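Local coordinates for protein iron transport multicopper oxidase FET3 (Saccharomyces cerevisiae, PDB 1ZPU) that oxidises ferrous to ferric iron with molecular oxygen at four copper ions, feeding high-affinity iron uptake by the yeast cell, and also oxidises cuprous copper, at residues Ile36-Gly41 and Gly118-Lys123; Asp42-Tyr47 and Tyr91-Asp96. One frame throughout, in Å; residues are numbered along the deposited sequence.

Contact 1 of 2, residues Ile36-Gly41 and Gly118-Lys123; sequences ITVNKG and GLFIIK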
ATOM      1  N   ILE A  36      -4.950  11.904 -10.608  1.00 69.62           N
ATOM      2  CA  ILE A  36      -4.356  13.232 -10.418  1.00 69.56           C
ATOM      3  C   ILE A  36      -2.964  13.288 -11.037  1.00 69.41           C
ATOM      4  O   ILE A  36      -2.155  12.381 -10.843  1.00 69.26           O
ATOM      5  CB  ILE A  36      -4.248  13.596  -8.926  1.00 69.56           C
ATOM      6  CG1 ILE A  36      -5.626  13.592  -8.267  1.00 69.84           C
ATOM      7  CG2 ILE A  36      -3.632  14.966  -8.769  1.00 69.66           C
ATOM      8  CD1 ILE A  36      -5.570  13.500  -6.747  1.00 71.21           C
ATOM      9  N   THR A  37      -2.692  14.359 -11.775  1.00 69.47           N
ATOM     10  CA  THR A  37      -1.351  14.605 -12.287  1.00 69.41           C
ATOM     11  C   THR A  37      -0.938  16.024 -11.910  1.00 69.29           C
ATOM     12  O   THR A  37      -1.604  16.993 -12.284  1.00 69.27           O
ATOM     13  CB  THR A  37      -1.280  14.357 -13.811  1.00 69.57           C
ATOM     14  OG1 THR A  37      -1.738  13.030 -14.095  1.00 69.74           O
ATOM     15  CG2 THR A  37       0.136  14.488 -14.324  1.00 69.46           C
ATOM     16  N   VAL A  38       0.141  16.137 -11.139  1.00 69.03           N
ATOM     17  CA  VAL A  38       0.643  17.449 -10.719  1.00 69.07           C
ATOM     18  C   VAL A  38       2.145  17.582 -10.998  1.00 69.35           C
ATOM     19  O   VAL A  38       2.804  16.598 -11.369  1.00 69.64           O
ATOM     20  CB  VAL A  38       0.337  17.749  -9.226  1.00 68.80           C
ATOM     21  CG1 VAL A  38      -1.146  17.624  -8.953  1.00 68.18           C
ATOM     22  CG2 VAL A  38       1.119  16.821  -8.314  1.00 69.20           C
ATOM     23  N   ASN A  39       2.669  18.796 -10.828  1.00 69.28           N
ATOM     24  CA  ASN A  39       4.092  19.053 -10.939  1.00 69.48           C
ATOM     25  C   ASN A  39       4.763  19.124  -9.574  1.00 69.56           C
ATOM     26  O   ASN A  39       4.126  19.480  -8.580  1.00 69.60           O
ATOM     27  CB  ASN A  39       4.325  20.363 -11.677  1.00 69.78           C
ATOM     28  CG  ASN A  39       4.347  20.189 -13.179  1.00 71.15           C
ATOM     29  OD1 ASN A  39       5.283  19.614 -13.740  1.00 72.74           O
ATOM     30  ND2 ASN A  39       3.319  20.699 -13.845  1.00 72.30           N
ATOM     31  N   LYS A  40       6.052  18.796  -9.532  1.00 69.60           N
ATOM     32  CA  LYS A  40       6.849  18.918  -8.320  1.00 69.63           C
ATOM     33  C   LYS A  40       6.538  20.245  -7.632  1.00 69.47           C
ATOM     34  O   LYS A  40       6.566  21.309  -8.257  1.00 69.44           O
ATOM     35  CB  LYS A  40       8.341  18.828  -8.669  1.00 70.24           C
ATOM     36  CG  LYS A  40       9.308  18.814  -7.474  1.00 71.03           C
ATOM     37  CD  LYS A  40       9.255  17.472  -6.725  1.00 72.39           C
ATOM     38  CE  LYS A  40      10.467  17.262  -5.796  1.00 72.82           C
ATOM     39  NZ  LYS A  40      11.808  17.497  -6.440  1.00 73.72           N
ATOM     40  N   GLY A  41       6.216  20.173  -6.346  1.00 69.35           N
ATOM     41  CA  GLY A  41       5.976  21.369  -5.550  1.00 69.20           C
ATOM     42  C   GLY A  41       4.605  22.011  -5.689  1.00 69.20           C
ATOM     43  O   GLY A  41       4.375  23.080  -5.135  1.00 69.23           O
ATOM     44  N   GLY A 118      -7.273   5.407  -7.170  1.00 69.21           N
ATOM     45  CA  GLY A 118      -6.909   6.146  -8.364  1.00 68.96           C
ATOM     46  C   GLY A 118      -5.429   6.459  -8.346  1.00 68.96           C
ATOM     47  O   GLY A 118      -4.785   6.365  -7.302  1.00 69.03           O
ATOM     48  N   LEU A 119      -4.889   6.834  -9.500  1.00 68.89           N
ATOM     49  CA  LEU A 119      -3.473   7.135  -9.626  1.00 68.80           C
ATOM     50  C   LEU A 119      -3.127   8.584  -9.297  1.00 68.98           C
ATOM     51  O   LEU A 119      -3.915   9.496  -9.513  1.00 69.03           O
ATOM     52  CB  LEU A 119      -2.988   6.786 -11.031  1.00 68.74           C
ATOM     53  CG  LEU A 119      -3.102   5.334 -11.502  1.00 68.39           C
ATOM     54  CD1 LEU A 119      -2.362   5.166 -12.792  1.00 68.04           C
ATOM     55  CD2 LEU A 119      -2.553   4.360 -10.494  1.00 67.79           C
ATOM     56  N   PHE A 120      -1.921   8.779  -8.786  1.00 69.24           N
ATOM     57  CA  PHE A 120      -1.416  10.096  -8.436  1.00 69.35           C
ATOM     58  C   PHE A 120      -0.023  10.218  -9.039  1.00 69.24           C
ATOM     59  O   PHE A 120       0.924   9.601  -8.539  1.00 69.34           O
ATOM     60  CB  PHE A 120      -1.352  10.228  -6.915  1.00 69.60           C
ATOM     61  CG  PHE A 120      -1.181  11.639  -6.429  1.00 70.20           C
ATOM     62  CD1 PHE A 120       0.012  12.331  -6.646  1.00 69.77           C
ATOM     63  CD2 PHE A 120      -2.212  12.267  -5.718  1.00 70.67           C
ATOM     64  CE1 PHE A 120       0.162  13.639  -6.191  1.00 71.24           C
ATOM     65  CE2 PHE A 120      -2.072  13.579  -5.256  1.00 70.35           C
ATOM     66  CZ  PHE A 120      -0.887  14.267  -5.485  1.00 70.42           C
ATOM     67  N   ILE A 121       0.094  10.995 -10.112  1.00 68.88           N
ATOM     68  CA  ILE A 121       1.361  11.134 -10.821  1.00 68.97           C
ATOM     69  C   ILE A 121       1.976  12.492 -10.596  1.00 69.02           C
ATOM     70  O   ILE A 121       1.313  13.527 -10.792  1.00 69.39           O
ATOM     71  CB  ILE A 121       1.207  10.866 -12.350  1.00 68.90           C
ATOM     72  CG1 ILE A 121       1.400   9.392 -12.642  1.00 69.08           C
ATOM     73  CG2 ILE A 121       2.243  11.608 -13.153  1.00 68.47           C
ATOM     74  CD1 ILE A 121       0.156   8.594 -12.495  1.00 70.84           C
ATOM     75  N   ILE A 122       3.244  12.493 -10.192  1.00 68.91           N
ATOM     76  CA  ILE A 122       4.008  13.735 -10.081  1.00 69.02           C
ATOM     77  C   ILE A 122       5.131  13.742 -11.111  1.00 69.12           C
ATOM     78  O   ILE A 122       5.984  12.850 -11.106  1.00 69.21           O
ATOM     79  CB  ILE A 122       4.591  13.923  -8.661  1.00 69.00           C
ATOM     80  CG1 ILE A 122       3.494  13.781  -7.607  1.00 68.72           C
ATOM     81  CG2 ILE A 122       5.277  15.275  -8.544  1.00 68.89           C
ATOM     82  CD1 ILE A 122       4.020  13.501  -6.227  1.00 69.36           C
ATOM     83  N   LYS A 123       5.130  14.735 -11.995  1.00 69.29           N
ATOM     84  CA  LYS A 123       6.199  14.839 -12.995  1.00 69.94           C
ATOM     85  C   LYS A 123       7.377  15.647 -12.487  1.00 69.99           C
ATOM     86  O   LYS A 123       7.202  16.580 -11.684  1.00 69.97           O
ATOM     87  CB  LYS A 123       5.723  15.478 -14.301  1.00 70.09           C
ATOM     88  CG  LYS A 123       4.499  14.844 -14.930  1.00 71.80           C
ATOM     89  CD  LYS A 123       3.263  15.687 -14.642  1.00 73.79           C
ATOM     90  CE  LYS A 123       3.297  17.039 -15.371  1.00 74.36           C
ATOM     91  NZ  LYS A 123       2.321  17.998 -14.763  1.00 75.18           N
TER
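I36 lies over the ring of F120, and this pair is the apolar heart of a parallel strand pairing. I36 CG2 stands 4.1 Å above the ring plane, displaced toward the rim, while I36 CD1 comes to 3.7 Å from F120 CD2. With CG anti to its backbone N (chi1 -165°), F120 turns its ring under I36; V38 CG2 comes in obliquely, 3.9 Å from F120 CE1. V38 and I122 then run side by side, pointing the same way, and I122 CG1 of the same strand meets the phenyl edge in its plane. V44, I46 and W7 close over this face from the opposing sheet, and Y102 packs against it from the next strand, so this half is buried throughout.

The backbones are laced in the staggered parallel pattern. I36 N gives to L119 O and I36 O takes I121 N; V38 repeats this with I121 O and K123 N. A longer bond of 3.3 Å from K40 N to K123 O closes the series where the strand gives way to loop.

The other face, bearing T37, I121, N39 and K123, is looser and lies toward glycan: I121 touches a bound sugar. Here T37 CG2 meets I121 CG2 at 3.8 Å. K123 bends back on itself, chi2 of 102° setting CD beside T37 CG2 at 3.4 Å, and its amine ends against the N39 side chain near solvent. K40 leads outward from the pair.

Strand 36-39 is the edge of its sheet, joined in parallel to 117-123 within the first plastocyanin-like domain: one sheet of the cupredoxin beta sandwich.

Contact 2 of 2, residues Asp42-Tyr47 and Tyr91-Asp96; sequences DRVQIY and YNFTVD. With NAG (2-acetamido-2-deoxy-beta-D-glucopyranose), chain K.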
ATOM      1  N   ASP A  42       3.690  21.378  -6.423  1.00 69.20           N
ATOM      2  CA  ASP A  42       2.307  21.861  -6.493  1.00 69.09           C
ATOM      3  C   ASP A  42       1.529  21.605  -5.198  1.00 68.97           C
ATOM      4  O   ASP A  42       1.906  20.753  -4.385  1.00 69.00           O
ATOM      5  CB  ASP A  42       1.567  21.255  -7.692  1.00 69.12           C
ATOM      6  CG  ASP A  42       1.906  21.946  -9.007  1.00 69.61           C
ATOM      7  OD1 ASP A  42       2.653  22.948  -8.989  1.00 70.22           O
ATOM      8  OD2 ASP A  42       1.411  21.494 -10.065  1.00 69.95           O
ATOM      9  N   ARG A  43       0.458  22.366  -5.008  1.00 68.82           N
ATOM     10  CA  ARG A  43      -0.446  22.165  -3.886  1.00 68.73           C
ATOM     11  C   ARG A  43      -1.675  21.392  -4.357  1.00 68.70           C
ATOM     12  O   ARG A  43      -2.253  21.702  -5.390  1.00 68.62           O
ATOM     13  CB  ARG A  43      -0.853  23.504  -3.264  1.00 68.49           C
ATOM     14  CG  ARG A  43      -1.762  23.365  -2.050  1.00 68.44           C
ATOM     15  CD  ARG A  43      -1.993  24.684  -1.324  1.00 68.45           C
ATOM     16  NE  ARG A  43      -0.777  25.212  -0.706  1.00 68.06           N
ATOM     17  CZ  ARG A  43      -0.256  24.782   0.441  1.00 67.74           C
ATOM     18  NH1 ARG A  43      -0.839  23.804   1.118  1.00 67.78           N
ATOM     19  NH2 ARG A  43       0.852  25.338   0.912  1.00 67.57           N
ATOM     20  N   VAL A  44      -2.058  20.376  -3.596  1.00 68.76           N
ATOM     21  CA  VAL A  44      -3.267  19.606  -3.883  1.00 68.70           C
ATOM     22  C   VAL A  44      -4.262  19.803  -2.752  1.00 68.77           C
ATOM     23  O   VAL A  44      -3.945  19.554  -1.587  1.00 68.97           O
ATOM     24  CB  VAL A  44      -2.982  18.078  -4.080  1.00 68.71           C
ATOM     25  CG1 VAL A  44      -4.261  17.326  -4.408  1.00 68.55           C
ATOM     26  CG2 VAL A  44      -1.953  17.838  -5.181  1.00 68.48           C
ATOM     27  N   GLN A  45      -5.456  20.259  -3.109  1.00 68.71           N
ATOM     28  CA  GLN A  45      -6.538  20.468  -2.147  1.00 68.55           C
ATOM     29  C   GLN A  45      -7.786  19.659  -2.513  1.00 68.74           C
ATOM     30  O   GLN A  45      -8.543  20.045  -3.399  1.00 68.79           O
ATOM     31  CB  GLN A  45      -6.878  21.950  -2.051  1.00 68.33           C
ATOM     32  CG  GLN A  45      -5.694  22.834  -1.681  1.00 68.06           C
ATOM     33  CD  GLN A  45      -6.057  24.311  -1.637  1.00 67.59           C
ATOM     34  OE1 GLN A  45      -6.959  24.754  -2.334  1.00 66.97           O
ATOM     35  NE2 GLN A  45      -5.349  25.075  -0.822  1.00 66.33           N
ATOM     36  N   ILE A  46      -7.994  18.538  -1.825  1.00 68.64           N
ATOM     37  CA  ILE A  46      -9.155  17.694  -2.074  1.00 68.58           C
ATOM     38  C   ILE A  46     -10.197  17.832  -0.966  1.00 68.77           C
ATOM     39  O   ILE A  46      -9.917  17.568   0.201  1.00 68.98           O
ATOM     40  CB  ILE A  46      -8.758  16.205  -2.261  1.00 68.53           C
ATOM     41  CG1 ILE A  46      -7.640  16.093  -3.290  1.00 68.05           C
ATOM     42  CG2 ILE A  46      -9.956  15.380  -2.711  1.00 68.21           C
ATOM     43  CD1 ILE A  46      -6.967  14.806  -3.310  1.00 67.14           C
ATOM     44  N   TYR A  47     -11.393  18.268  -1.349  1.00 68.70           N
ATOM     45  CA  TYR A  47     -12.543  18.251  -0.465  1.00 68.64           C
ATOM     46  C   TYR A  47     -13.229  16.912  -0.629  1.00 68.71           C
ATOM     47  O   TYR A  47     -13.948  16.699  -1.607  1.00 68.92           O
ATOM     48  CB  TYR A  47     -13.535  19.352  -0.841  1.00 68.35           C
ATOM     49  CG  TYR A  47     -13.057  20.729  -0.493  1.00 68.56           C
ATOM     50  CD1 TYR A  47     -12.438  21.534  -1.449  1.00 68.68           C
ATOM     51  CD2 TYR A  47     -13.221  21.240   0.795  1.00 67.84           C
ATOM     52  CE1 TYR A  47     -11.991  22.819  -1.124  1.00 67.74           C
ATOM     53  CE2 TYR A  47     -12.780  22.509   1.117  1.00 67.66           C
ATOM     54  CZ  TYR A  47     -12.166  23.295   0.154  1.00 67.40           C
ATOM     55  OH  TYR A  47     -11.724  24.560   0.472  1.00 68.15           O
ATOM     56  N   TYR A  91      -8.225  17.734   2.428  1.00 68.82           N
ATOM     57  CA  TYR A  91      -6.845  17.279   2.361  1.00 68.79           C
ATOM     58  C   TYR A  91      -6.045  18.348   1.622  1.00 68.92           C
ATOM     59  O   TYR A  91      -6.258  18.577   0.437  1.00 69.11           O
ATOM     60  CB  TYR A  91      -6.763  15.909   1.661  1.00 68.58           C
ATOM     61  CG  TYR A  91      -7.333  14.766   2.488  1.00 68.30           C
ATOM     62  CD1 TYR A  91      -8.637  14.315   2.295  1.00 68.31           C
ATOM     63  CD2 TYR A  91      -6.567  14.147   3.476  1.00 68.41           C
ATOM     64  CE1 TYR A  91      -9.171  13.267   3.067  1.00 68.18           C
ATOM     65  CE2 TYR A  91      -7.084  13.096   4.250  1.00 68.43           C
ATOM     66  CZ  TYR A  91      -8.388  12.661   4.043  1.00 68.73           C
ATOM     67  OH  TYR A  91      -8.891  11.624   4.813  1.00 68.42           O
ATOM     68  N   ASN A  92      -5.140  19.007   2.335  1.00 68.86           N
ATOM     69  CA  ASN A  92      -4.449  20.178   1.830  1.00 68.84           C
ATOM     70  C   ASN A  92      -2.969  20.004   2.072  1.00 68.88           C
ATOM     71  O   ASN A  92      -2.506  20.113   3.201  1.00 69.10           O
ATOM     72  CB  ASN A  92      -4.975  21.407   2.566  1.00 69.14           C
ATOM     73  CG  ASN A  92      -4.514  22.720   1.963  1.00 69.20           C
ATOM     74  OD1 ASN A  92      -3.558  22.771   1.176  1.00 69.59           O
ATOM     75  ND2 ASN A  92      -5.218  23.797   2.329  1.00 68.63           N
ATOM     76  N   PHE A  93      -2.229  19.713   1.010  1.00 68.91           N
ATOM     77  CA  PHE A  93      -0.811  19.387   1.130  1.00 68.80           C
ATOM     78  C   PHE A  93      -0.029  19.753  -0.117  1.00 68.94           C
ATOM     79  O   PHE A  93      -0.587  19.848  -1.204  1.00 68.94           O
ATOM     80  CB  PHE A  93      -0.614  17.905   1.466  1.00 68.47           C
ATOM     81  CG  PHE A  93      -1.130  16.959   0.414  1.00 68.32           C
ATOM     82  CD1 PHE A  93      -0.287  16.466  -0.574  1.00 68.62           C
ATOM     83  CD2 PHE A  93      -2.449  16.538   0.423  1.00 68.13           C
ATOM     84  CE1 PHE A  93      -0.757  15.575  -1.549  1.00 68.41           C
ATOM     85  CE2 PHE A  93      -2.923  15.649  -0.551  1.00 68.59           C
ATOM     86  CZ  PHE A  93      -2.076  15.168  -1.535  1.00 67.93           C
ATOM     87  N   THR A  94       1.271  19.959   0.055  1.00 69.17           N
ATOM     88  CA  THR A  94       2.169  20.223  -1.062  1.00 69.32           C
ATOM     89  C   THR A  94       2.922  18.950  -1.385  1.00 69.38           C
ATOM     90  O   THR A  94       2.824  17.956  -0.659  1.00 69.40           O
ATOM     91  CB  THR A  94       3.181  21.306  -0.734  1.00 69.21           C
ATOM     92  OG1 THR A  94       2.912  21.821   0.570  1.00 70.04           O
ATOM     93  CG2 THR A  94       3.099  22.428  -1.741  1.00 69.22           C
ATOM     94  N   VAL A  95       3.673  18.984  -2.475  1.00 69.48           N
ATOM     95  CA  VAL A  95       4.360  17.799  -2.956  1.00 69.55           C
ATOM     96  C   VAL A  95       5.831  18.147  -3.261  1.00 69.71           C
ATOM     97  O   VAL A  95       6.293  18.114  -4.401  1.00 69.81           O
ATOM     98  CB  VAL A  95       3.524  17.183  -4.101  1.00 69.57           C
ATOM     99  CG1 VAL A  95       4.346  16.871  -5.321  1.00 70.18           C
ATOM    100  CG2 VAL A  95       2.786  15.957  -3.584  1.00 69.57           C
ATOM    101  N   ASP A  96       6.559  18.507  -2.207  1.00 69.92           N
ATOM    102  CA  ASP A  96       7.918  19.011  -2.354  1.00 70.10           C
ATOM    103  C   ASP A  96       8.982  17.921  -2.342  1.00 69.93           C
ATOM    104  O   ASP A  96      10.113  18.160  -2.763  1.00 69.91           O
ATOM    105  CB  ASP A  96       8.207  20.047  -1.280  1.00 70.45           C
ATOM    106  CG  ASP A  96       7.440  21.341  -1.506  1.00 72.27           C
ATOM    107  OD1 ASP A  96       7.859  22.162  -2.368  1.00 73.00           O
ATOM    108  OD2 ASP A  96       6.415  21.533  -0.810  1.00 74.10           O
TER
HETATM  109  C1  NAG K   1      -4.493  25.040   2.399  1.00 68.79           C
HETATM  110  C2  NAG K   1      -5.290  26.129   3.123  1.00 68.67           C
HETATM  111  C3  NAG K   1      -4.594  27.467   2.926  1.00 70.09           C
HETATM  112  C4  NAG K   1      -3.163  27.365   3.438  1.00 70.85           C
HETATM  113  C5  NAG K   1      -2.441  26.084   3.004  1.00 70.41           C
HETATM  114  C6  NAG K   1      -1.201  25.855   3.870  1.00 70.57           C
HETATM  115  C7  NAG K   1      -7.389  26.543   1.778  1.00 66.05           C
HETATM  116  C8  NAG K   1      -7.352  27.990   1.342  1.00 67.15           C
HETATM  117  N2  NAG K   1      -6.733  26.180   2.877  1.00 66.63           N
HETATM  118  O3  NAG K   1      -5.262  28.467   3.674  1.00 71.15           O
HETATM  119  O4  NAG K   1      -2.451  28.503   3.008  1.00 72.52           O
HETATM  120  O5  NAG K   1      -3.266  24.929   3.094  1.00 69.54           O
HETATM  121  O6  NAG K   1      -1.463  26.230   5.208  1.00 70.35           O
HETATM  122  O7  NAG K   1      -8.051  25.728   1.146  1.00 64.95           O
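Two antiparallel strands, 43-47 and 91-94, meet here at the margin of a sheet in the first plastocyanin-like domain, with the sandwich interior on one face and a glycan on the other. V44 with F93 and I46 with Y91 are the hydrogen-bonded pairs, each joined by two N-H to O bonds; R43 with T94 and Q45 with N92 are the non-hydrogen-bonded ones. Beyond the last pair, V95 N makes only a weak bond to D42 O.

On the inner face F93 holds its CG in the crowded position between backbone N and carbonyl carbon (chi1 62°), and V44 CB sits over the ring in a CH-pi contact, 4.0 Å from F93 CZ and displaced toward the rim. F120 of the other sheet packs on both residues, which is how the two layers of a cupredoxin sandwich close on each other. Beside them, Y91 sends its hydroxyl to Q80 and the backbone N of M59, its side chain about 7 Å from those of the copper ligands H60 and H107.

The outer face belongs to N92, the asparagine of an N-F-T sequon, whose ND2 carries the sugar through a 1.4 Å bond to NAG C1. R43 NH1 donates to N92 OD1 at 2.9 Å (147°), approaching from above the carbonyl plane, with guanidinium and amide nearly perpendicular. The same guanidinium turns one face to the sugar, with R43 CZ 3.6 Å from NAG C5. An alanine in place of R43 would probably leave N92 OD1 without this donor and the sugar freer to turn about its link. Q45 runs alongside N92, and Q45 NE2 comes to 3.3 Å from NAG C1.

Contacts 1 and 2 belong to opposite sheets of one sandwich, their centres 10 Å apart, and contact 2 is nested in the chain loop that contact 1 closes. Strands 36-39 and 43-49 follow each other in sequence, so the turn between them crosses from one layer to the other; G41 N probably bonds to V95 O (2.8 Å) there. The inner faces make a shared core: I36 packs on I46, and I122 on V95. Both outer faces have sugar beside them, at L119, I121 and T37 in contact 1 and at N92 in contact 2, but contact 1 mixes aliphatic carbon with T37, N39 and K123, whereas contact 2 has a glycosylated amide gripped by arginine. Pairing is parallel in the first, antiparallel in the second.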